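Local coordinates for alpha-galacturonidase (PDB 3FEF), which hydrolyses alpha-1,4-linked galacturonides such as di-galacturonate, using NAD(+) and manganese as cofactors, and works as a homotetramer of glycoside hydrolase family 4, at residues A[169-183]-A[194-208]. Sequence-based numbering, arbitrary orientation.
Sequences CHEVFGTQKLLAEMV and REDIRVNVLGINHFT. With MG (magnesium ion), chain G.
Cys169 and His206 grip one magnesium ion from the two segments, and three waters join them; this is the site assigned to the manganese with which activity was shown. Cys169 SG lies 2.6 Å from the magnesium ion. His206 NE2 is 2.3 Å from it. Cys169 SG swings anti to its backbone N (chi1 177°), toward the metal, and also accepts a hydrogen bond from Glu171 N. One metal-bound water donates to Glu171 OE2, while Glu171 OE1 accepts a hydrogen bond from Gly269 N. His206 ND1 is hydrogen-bonded to Thr110 OG1, which probably helps to fix the ring. His170, the probable proton donor, directly follows the cysteine.

In the first turn of helix 171-187, Val172 CG2 meets Val201 CG2 tip to tip at 3.9 Å. The Arg194 guanidinium lies flat over one face of Phe173 in a cation-pi stack, planes 6° apart, and its NH2 reaches a salt bridge with Glu327. Beside it, extended Gln176 sends NE2 to Ile197 O (2.8 Å), a nearly straight bond in the amide plane; the same NE2 donates to a water that bridges to Glu195 O. Ile197 CG2 lies 3.8 Å from Leu179 CD1, and its CG1 faces Ala180 CB.

Residues 171-183 run at 127° to strand 197-202, N-to-C directions compared, joining Rossmann-type and C-terminal family regions, with helix 220-231 against Leu179 and Ile197 and strands 341-348 and 361-369 against Val172 and Val201.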
ATOM      1  N   CYS A 169      15.386  -6.948 -23.278  1.00 28.21           N
ATOM      2  CA  CYS A 169      16.108  -5.874 -23.927  1.00 26.71           C
ATOM      3  C   CYS A 169      17.588  -6.108 -23.673  1.00 27.48           C
ATOM      4  O   CYS A 169      17.958  -6.693 -22.654  1.00 25.47           O
ATOM      5  CB  CYS A 169      15.692  -4.533 -23.332  1.00 26.94           C
ATOM      6  SG  CYS A 169      16.599  -3.138 -24.025  1.00 26.18           S
ATOM      7  N   HIS A 170      18.437  -5.661 -24.596  1.00 28.17           N
ATOM      8  CA  HIS A 170      19.865  -5.917 -24.481  1.00 28.94           C
ATOM      9  C   HIS A 170      20.653  -4.657 -24.111  1.00 28.96           C
ATOM     10  O   HIS A 170      21.868  -4.702 -24.057  1.00 30.80           O
ATOM     11  CB  HIS A 170      20.424  -6.521 -25.768  1.00 30.09           C
ATOM     12  CG  HIS A 170      20.296  -5.617 -26.956  1.00 35.08           C
ATOM     13  ND1 HIS A 170      19.754  -6.032 -28.155  1.00 34.07           N
ATOM     14  CD2 HIS A 170      20.602  -4.307 -27.114  1.00 34.50           C
ATOM     15  CE1 HIS A 170      19.753  -5.022 -29.007  1.00 35.44           C
ATOM     16  NE2 HIS A 170      20.266  -3.965 -28.401  1.00 37.60           N
ATOM     17  N   GLU A 171      19.975  -3.549 -23.830  1.00 26.38           N
ATOM     18  CA  GLU A 171      20.696  -2.319 -23.533  1.00 27.43           C
ATOM     19  C   GLU A 171      21.617  -2.457 -22.319  1.00 27.34           C
ATOM     20  O   GLU A 171      22.750  -1.985 -22.336  1.00 27.53           O
ATOM     21  CB  GLU A 171      19.729  -1.148 -23.340  1.00 29.19           C
ATOM     22  CG  GLU A 171      19.238  -0.558 -24.656  1.00 35.44           C
ATOM     23  CD  GLU A 171      20.376  -0.324 -25.645  1.00 34.80           C
ATOM     24  OE1 GLU A 171      21.191   0.599 -25.428  1.00 36.98           O
ATOM     25  OE2 GLU A 171      20.456  -1.072 -26.634  1.00 35.69           O
ATOM     26  N   VAL A 172      21.138  -3.107 -21.262  1.00 24.23           N
ATOM     27  CA  VAL A 172      21.944  -3.221 -20.068  1.00 24.48           C
ATOM     28  C   VAL A 172      23.250  -3.988 -20.366  1.00 27.45           C
ATOM     29  O   VAL A 172      24.276  -3.723 -19.754  1.00 25.84           O
ATOM     30  CB  VAL A 172      21.169  -3.865 -18.916  1.00 22.63           C
ATOM     31  CG1 VAL A 172      22.071  -4.036 -17.709  1.00 22.92           C
ATOM     32  CG2 VAL A 172      19.923  -3.027 -18.553  1.00 24.99           C
ATOM     33  N   PHE A 173      23.224  -4.917 -21.323  1.00 27.79           N
ATOM     34  CA  PHE A 173      24.444  -5.666 -21.630  1.00 28.52           C
ATOM     35  C   PHE A 173      25.555  -4.738 -22.089  1.00 26.99           C
ATOM     36  O   PHE A 173      26.725  -4.948 -21.761  1.00 27.43           O
ATOM     37  CB  PHE A 173      24.188  -6.777 -22.663  1.00 28.54           C
ATOM     38  CG  PHE A 173      23.089  -7.720 -22.268  1.00 28.79           C
ATOM     39  CD1 PHE A 173      22.799  -7.945 -20.925  1.00 27.60           C
ATOM     40  CD2 PHE A 173      22.335  -8.376 -23.239  1.00 30.03           C
ATOM     41  CE1 PHE A 173      21.769  -8.793 -20.552  1.00 27.82           C
ATOM     42  CE2 PHE A 173      21.304  -9.230 -22.882  1.00 29.15           C
ATOM     43  CZ  PHE A 173      21.016  -9.442 -21.532  1.00 29.72           C
ATOM     44  N   GLY A 174      25.187  -3.702 -22.840  1.00 27.45           N
ATOM     45  CA  GLY A 174      26.165  -2.747 -23.369  1.00 24.19           C
ATOM     46  C   GLY A 174      26.827  -1.928 -22.277  1.00 26.03           C
ATOM     47  O   GLY A 174      27.975  -1.515 -22.406  1.00 27.42           O
ATOM     48  N   THR A 175      26.107  -1.683 -21.190  1.00 23.10           N
ATOM     49  CA  THR A 175      26.696  -0.962 -20.079  1.00 22.84           C
ATOM     50  C   THR A 175      27.596  -1.867 -19.257  1.00 21.76           C
ATOM     51  O   THR A 175      28.632  -1.439 -18.758  1.00 21.72           O
ATOM     52  CB  THR A 175      25.627  -0.302 -19.189  1.00 23.45           C
ATOM     53  OG1 THR A 175      24.860   0.591 -20.009  1.00 26.77           O
ATOM     54  CG2 THR A 175      26.306   0.510 -18.103  1.00 19.23           C
ATOM     55  N   GLN A 176      27.204  -3.127 -19.133  1.00 18.08           N
ATOM     56  CA  GLN A 176      28.074  -4.100 -18.523  1.00 21.76           C
ATOM     57  C   GLN A 176      29.402  -4.251 -19.285  1.00 22.64           C
ATOM     58  O   GLN A 176      30.455  -4.360 -18.671  1.00 22.85           O
ATOM     59  CB  GLN A 176      27.360  -5.435 -18.427  1.00 22.37           C
ATOM     60  CG  GLN A 176      26.463  -5.537 -17.219  1.00 23.44           C
ATOM     61  CD  GLN A 176      25.696  -6.828 -17.216  1.00 25.31           C
ATOM     62  OE1 GLN A 176      24.864  -7.056 -18.090  1.00 26.15           O
ATOM     63  NE2 GLN A 176      25.966  -7.687 -16.233  1.00 24.89           N
ATOM     64  N   LYS A 177      29.360  -4.227 -20.610  1.00 23.00           N
ATOM     65  CA  LYS A 177      30.591  -4.358 -21.392  1.00 26.72           C
ATOM     66  C   LYS A 177      31.455  -3.113 -21.202  1.00 27.19           C
ATOM     67  O   LYS A 177      32.680  -3.210 -21.116  1.00 25.57           O
ATOM     68  CB  LYS A 177      30.292  -4.553 -22.880  1.00 27.75           C
ATOM     69  CG  LYS A 177      29.508  -5.831 -23.209  1.00 34.33           C
ATOM     70  CD  LYS A 177      29.283  -5.962 -24.727  1.00 37.01           C
ATOM     71  CE  LYS A 177      28.378  -7.145 -25.071  1.00 38.93           C
ATOM     72  NZ  LYS A 177      28.958  -8.434 -24.609  1.00 41.97           N
ATOM     73  N   LEU A 178      30.808  -1.951 -21.126  1.00 27.30           N
ATOM     74  CA  LEU A 178      31.511  -0.694 -20.881  1.00 26.96           C
ATOM     75  C   LEU A 178      32.241  -0.751 -19.547  1.00 27.15           C
ATOM     76  O   LEU A 178      33.402  -0.383 -19.446  1.00 25.82           O
ATOM     77  CB  LEU A 178      30.535   0.486 -20.890  1.00 28.36           C
ATOM     78  CG  LEU A 178      31.099   1.825 -20.392  1.00 30.09           C
ATOM     79  CD1 LEU A 178      32.232   2.297 -21.319  1.00 27.02           C
ATOM     80  CD2 LEU A 178      30.011   2.876 -20.286  1.00 26.45           C
ATOM     81  N   LEU A 179      31.541  -1.204 -18.513  1.00 28.02           N
ATOM     82  CA  LEU A 179      32.140  -1.345 -17.198  1.00 24.93           C
ATOM     83  C   LEU A 179      33.262  -2.403 -17.185  1.00 25.39           C
ATOM     84  O   LEU A 179      34.283  -2.221 -16.519  1.00 23.89           O
ATOM     85  CB  LEU A 179      31.061  -1.697 -16.173  1.00 27.29           C
ATOM     86  CG  LEU A 179      30.011  -0.630 -15.823  1.00 29.57           C
ATOM     87  CD1 LEU A 179      28.851  -1.284 -15.071  1.00 27.71           C
ATOM     88  CD2 LEU A 179      30.624   0.475 -14.972  1.00 27.30           C
ATOM     89  N   ALA A 180      33.084  -3.516 -17.891  1.00 22.36           N
ATOM     90  CA  ALA A 180      34.174  -4.492 -17.942  1.00 24.73           C
ATOM     91  C   ALA A 180      35.442  -3.857 -18.543  1.00 26.65           C
ATOM     92  O   ALA A 180      36.536  -4.053 -18.033  1.00 25.96           O
ATOM     93  CB  ALA A 180      33.771  -5.739 -18.714  1.00 22.71           C
ATOM     94  N   GLU A 181      35.293  -3.073 -19.605  1.00 27.42           N
ATOM     95  CA  GLU A 181      36.448  -2.425 -20.215  1.00 31.35           C
ATOM     96  C   GLU A 181      37.071  -1.360 -19.313  1.00 32.22           C
ATOM     97  O   GLU A 181      38.294  -1.146 -19.342  1.00 28.97           O
ATOM     98  CB  GLU A 181      36.105  -1.866 -21.595  1.00 35.24           C
ATOM     99  CG  GLU A 181      35.776  -2.977 -22.596  1.00 38.94           C
ATOM    100  CD  GLU A 181      35.685  -2.494 -24.017  1.00 41.63           C
ATOM    101  OE1 GLU A 181      36.110  -1.355 -24.301  1.00 43.37           O
ATOM    102  OE2 GLU A 181      35.174  -3.260 -24.857  1.00 46.41           O
HETATM  103  N   MSE A 182      36.238  -0.721 -18.495  1.00 28.23           N
HETATM  104  CA  MSE A 182      36.719   0.268 -17.544  1.00 29.94           C
HETATM  105  C   MSE A 182      37.582  -0.396 -16.476  1.00 29.17           C
HETATM  106  O   MSE A 182      38.615   0.137 -16.091  1.00 28.48           O
HETATM  107  CB  MSE A 182      35.542   1.016 -16.910  1.00 31.31           C
HETATM  108  CG  MSE A 182      35.868   1.719 -15.612  1.00 32.70           C
HETATM  109 SE   MSE A 182      34.222   2.208 -14.615  1.00 42.60          SE
HETATM  110  CE  MSE A 182      33.882   0.465 -13.784  1.00 35.48           C
ATOM    111  N   VAL A 183      37.141  -1.556 -16.001  1.00 28.78           N
ATOM    112  CA  VAL A 183      37.912  -2.375 -15.070  1.00 31.20           C
ATOM    113  C   VAL A 183      39.317  -2.685 -15.611  1.00 32.47           C
ATOM    114  O   VAL A 183      40.311  -2.524 -14.905  1.00 31.24           O
ATOM    115  CB  VAL A 183      37.197  -3.707 -14.795  1.00 32.87           C
ATOM    116  CG1 VAL A 183      38.110  -4.666 -14.033  1.00 30.88           C
ATOM    117  CG2 VAL A 183      35.861  -3.466 -14.034  1.00 30.84           C
ATOM    118  N   ARG A 194      31.114 -10.278 -19.548  1.00 38.00           N
ATOM    119  CA  ARG A 194      30.326  -9.143 -19.084  1.00 39.15           C
ATOM    120  C   ARG A 194      29.364  -9.583 -17.981  1.00 38.28           C
ATOM    121  O   ARG A 194      28.976  -8.780 -17.140  1.00 37.45           O
ATOM    122  CB  ARG A 194      29.611  -8.418 -20.235  1.00 39.72           C
ATOM    123  CG  ARG A 194      28.556  -9.237 -20.978  1.00 39.84           C
ATOM    124  CD  ARG A 194      27.145  -8.824 -20.588  1.00 40.04           C
ATOM    125  NE  ARG A 194      26.145  -9.711 -21.179  1.00 38.77           N
ATOM    126  CZ  ARG A 194      25.216 -10.365 -20.489  1.00 39.35           C
ATOM    127  NH1 ARG A 194      25.127 -10.216 -19.173  1.00 38.44           N
ATOM    128  NH2 ARG A 194      24.352 -11.145 -21.121  1.00 37.66           N
ATOM    129  N   GLU A 195      29.018 -10.867 -17.965  1.00 38.66           N
ATOM    130  CA  GLU A 195      28.227 -11.432 -16.871  1.00 38.11           C
ATOM    131  C   GLU A 195      28.856 -11.173 -15.513  1.00 36.44           C
ATOM    132  O   GLU A 195      28.145 -10.960 -14.543  1.00 36.01           O
ATOM    133  CB  GLU A 195      28.056 -12.944 -17.036  1.00 40.58           C
ATOM    134  CG  GLU A 195      27.109 -13.342 -18.150  1.00 45.70           C
ATOM    135  CD  GLU A 195      27.810 -13.681 -19.475  1.00 46.99           C
ATOM    136  OE1 GLU A 195      28.914 -13.157 -19.769  1.00 45.57           O
ATOM    137  OE2 GLU A 195      27.229 -14.486 -20.229  1.00 49.02           O
ATOM    138  N   ASP A 196      30.186 -11.227 -15.428  1.00 32.64           N
ATOM    139  CA  ASP A 196      30.875 -11.030 -14.152  1.00 30.92           C
ATOM    140  C   ASP A 196      30.743  -9.599 -13.592  1.00 28.38           C
ATOM    141  O   ASP A 196      31.169  -9.321 -12.471  1.00 27.22           O
ATOM    142  CB  ASP A 196      32.353 -11.361 -14.293  1.00 36.27           C
ATOM    143  CG  ASP A 196      32.586 -12.817 -14.660  1.00 44.86           C
ATOM    144  OD1 ASP A 196      31.731 -13.663 -14.288  1.00 46.53           O
ATOM    145  OD2 ASP A 196      33.615 -13.105 -15.323  1.00 46.50           O
ATOM    146  N   ILE A 197      30.204  -8.688 -14.384  1.00 22.40           N
ATOM    147  CA  ILE A 197      29.923  -7.357 -13.882  1.00 24.08           C
ATOM    148  C   ILE A 197      28.542  -7.453 -13.280  1.00 23.09           C
ATOM    149  O   ILE A 197      27.551  -7.436 -13.996  1.00 24.26           O
ATOM    150  CB  ILE A 197      29.930  -6.292 -14.993  1.00 26.01           C
ATOM    151  CG1 ILE A 197      31.219  -6.411 -15.813  1.00 24.11           C
ATOM    152  CG2 ILE A 197      29.813  -4.872 -14.371  1.00 23.28           C
ATOM    153  CD1 ILE A 197      32.458  -6.082 -14.973  1.00 22.90           C
ATOM    154  N   ARG A 198      28.492  -7.604 -11.966  1.00 20.53           N
ATOM    155  CA  ARG A 198      27.248  -7.883 -11.277  1.00 25.25           C
ATOM    156  C   ARG A 198      26.650  -6.554 -10.909  1.00 25.13           C
ATOM    157  O   ARG A 198      27.218  -5.799 -10.100  1.00 24.92           O
ATOM    158  CB  ARG A 198      27.529  -8.700 -10.021  1.00 26.52           C
ATOM    159  CG  ARG A 198      28.283 -10.000 -10.322  1.00 32.91           C
ATOM    160  CD  ARG A 198      27.366 -11.057 -10.926  1.00 36.01           C
ATOM    161  NE  ARG A 198      28.121 -12.185 -11.474  1.00 41.13           N
ATOM    162  CZ  ARG A 198      27.579 -13.203 -12.145  1.00 42.19           C
ATOM    163  NH1 ARG A 198      26.265 -13.254 -12.343  1.00 41.97           N
ATOM    164  NH2 ARG A 198      28.350 -14.173 -12.623  1.00 42.79           N
ATOM    165  N   VAL A 199      25.520  -6.245 -11.517  1.00 21.73           N
ATOM    166  CA  VAL A 199      24.968  -4.927 -11.341  1.00 23.02           C
ATOM    167  C   VAL A 199      23.589  -5.000 -10.705  1.00 23.98           C
ATOM    168  O   VAL A 199      22.830  -5.954 -10.934  1.00 25.03           O
ATOM    169  CB  VAL A 199      24.928  -4.150 -12.701  1.00 23.82           C
ATOM    170  CG1 VAL A 199      26.336  -3.914 -13.236  1.00 22.37           C
ATOM    171  CG2 VAL A 199      24.075  -4.882 -13.733  1.00 23.14           C
ATOM    172  N   ASN A 200      23.264  -4.001  -9.893  1.00 21.89           N
ATOM    173  CA  ASN A 200      21.900  -3.824  -9.445  1.00 21.84           C
ATOM    174  C   ASN A 200      21.237  -2.798 -10.339  1.00 23.22           C
ATOM    175  O   ASN A 200      21.465  -1.594 -10.202  1.00 22.61           O
ATOM    176  CB  ASN A 200      21.829  -3.387  -7.979  1.00 23.38           C
ATOM    177  CG  ASN A 200      20.392  -3.288  -7.476  1.00 22.51           C
ATOM    178  OD1 ASN A 200      19.659  -4.260  -7.514  1.00 26.35           O
ATOM    179  ND2 ASN A 200      19.984  -2.112  -7.022  1.00 19.15           N
ATOM    180  N   VAL A 201      20.410  -3.283 -11.260  1.00 24.70           N
ATOM    181  CA  VAL A 201      19.845  -2.440 -12.301  1.00 22.33           C
ATOM    182  C   VAL A 201      18.320  -2.290 -12.157  1.00 23.08           C
ATOM    183  O   VAL A 201      17.614  -3.240 -11.796  1.00 22.22           O
ATOM    184  CB  VAL A 201      20.202  -3.015 -13.673  1.00 24.57           C
ATOM    185  CG1 VAL A 201      19.552  -4.369 -13.858  1.00 22.72           C
ATOM    186  CG2 VAL A 201      19.817  -2.043 -14.801  1.00 23.51           C
ATOM    187  N   LEU A 202      17.819  -1.091 -12.437  1.00 18.62           N
ATOM    188  CA  LEU A 202      16.423  -0.788 -12.193  1.00 20.00           C
ATOM    189  C   LEU A 202      15.961   0.447 -12.958  1.00 21.00           C
ATOM    190  O   LEU A 202      16.758   1.328 -13.295  1.00 21.10           O
ATOM    191  CB  LEU A 202      16.143  -0.665 -10.689  1.00 20.96           C
ATOM    192  CG  LEU A 202      16.780   0.472  -9.855  1.00 25.11           C
ATOM    193  CD1 LEU A 202      15.963   0.736  -8.592  1.00 24.32           C
ATOM    194  CD2 LEU A 202      18.224   0.152  -9.462  1.00 23.87           C
ATOM    195  N   GLY A 203      14.665   0.503 -13.247  1.00 17.53           N
ATOM    196  CA  GLY A 203      14.122   1.601 -14.032  1.00 16.55           C
ATOM    197  C   GLY A 203      12.999   1.105 -14.919  1.00 15.66           C
ATOM    198  O   GLY A 203      12.274   0.176 -14.576  1.00 16.25           O
ATOM    199  N   ILE A 204      12.829   1.753 -16.049  1.00 17.88           N
ATOM    200  CA  ILE A 204      11.896   1.277 -17.049  1.00 18.88           C
ATOM    201  C   ILE A 204      12.758   1.096 -18.295  1.00 20.78           C
ATOM    202  O   ILE A 204      13.858   1.660 -18.376  1.00 21.60           O
ATOM    203  CB  ILE A 204      10.797   2.306 -17.313  1.00 19.50           C
ATOM    204  CG1 ILE A 204      11.415   3.647 -17.697  1.00 18.28           C
ATOM    205  CG2 ILE A 204       9.906   2.477 -16.070  1.00 18.26           C
ATOM    206  CD1 ILE A 204      10.379   4.782 -17.871  1.00 19.29           C
ATOM    207  N   ASN A 205      12.274   0.315 -19.252  1.00 20.79           N
ATOM    208  CA  ASN A 205      13.050  -0.007 -20.455  1.00 22.97           C
ATOM    209  C   ASN A 205      13.659   1.220 -21.163  1.00 21.90           C
ATOM    210  O   ASN A 205      12.989   2.235 -21.355  1.00 24.42           O
ATOM    211  CB  ASN A 205      12.179  -0.818 -21.435  1.00 22.40           C
ATOM    212  CG  ASN A 205      12.979  -1.349 -22.623  1.00 25.98           C
ATOM    213  OD1 ASN A 205      13.956  -2.114 -22.470  1.00 27.71           O
ATOM    214  ND2 ASN A 205      12.596  -0.918 -23.801  1.00 26.45           N
ATOM    215  N   HIS A 206      14.926   1.115 -21.552  1.00 20.61           N
ATOM    216  CA  HIS A 206      15.686   2.231 -22.152  1.00 22.63           C
ATOM    217  C   HIS A 206      15.972   3.392 -21.210  1.00 23.80           C
ATOM    218  O   HIS A 206      16.594   4.375 -21.609  1.00 24.80           O
ATOM    219  CB  HIS A 206      15.029   2.744 -23.451  1.00 21.87           C
ATOM    220  CG  HIS A 206      15.026   1.732 -24.553  1.00 20.50           C
ATOM    221  ND1 HIS A 206      14.138   1.768 -25.603  1.00 22.08           N
ATOM    222  CD2 HIS A 206      15.775   0.617 -24.733  1.00 21.74           C
ATOM    223  CE1 HIS A 206      14.367   0.742 -26.406  1.00 23.73           C
ATOM    224  NE2 HIS A 206      15.360   0.033 -25.902  1.00 23.47           N
ATOM    225  N   PHE A 207      15.512   3.283 -19.969  1.00 21.98           N
ATOM    226  CA  PHE A 207      15.771   4.297 -18.945  1.00 21.68           C
ATOM    227  C   PHE A 207      16.079   3.547 -17.638  1.00 23.65           C
ATOM    228  O   PHE A 207      15.401   3.720 -16.624  1.00 21.02           O
ATOM    229  CB  PHE A 207      14.552   5.203 -18.772  1.00 22.68           C
ATOM    230  CG  PHE A 207      14.841   6.506 -18.040  1.00 24.71           C
ATOM    231  CD1 PHE A 207      15.810   7.394 -18.516  1.00 23.77           C
ATOM    232  CD2 PHE A 207      14.130   6.844 -16.892  1.00 22.85           C
ATOM    233  CE1 PHE A 207      16.073   8.598 -17.850  1.00 21.19           C
ATOM    234  CE2 PHE A 207      14.389   8.032 -16.223  1.00 24.77           C
ATOM    235  CZ  PHE A 207      15.367   8.916 -16.710  1.00 22.91           C
ATOM    236  N   THR A 208      17.097   2.688 -17.719  1.00 19.94           N
ATOM    237  CA  THR A 208      17.552   1.840 -16.643  1.00 20.35           C
ATOM    238  C   THR A 208      18.806   2.404 -15.984  1.00 20.92           C
ATOM    239  O   THR A 208      19.620   3.071 -16.631  1.00 22.59           O
ATOM    240  CB  THR A 208      17.914   0.441 -17.182  1.00 21.57           C
ATOM    241  OG1 THR A 208      18.532   0.597 -18.464  1.00 24.71           O
ATOM    242  CG2 THR A 208      16.672  -0.419 -17.344  1.00 21.19           C
TER
HETATM  243 MG    MG G   1      15.981  -2.145 -26.317  1.00 39.02          MG
HETATM  244  O   HOH W   1      16.626  -4.323 -27.003  1.00 42.89           O
HETATM  245  O   HOH W   2      17.943  -1.819 -27.549  1.00 59.66           O
HETATM  246  O   HOH W   3      25.452 -10.311 -14.733  1.00 32.61           O
HETATM  247  O   HOH W   4      13.736  -2.638 -25.876  1.00 32.69           O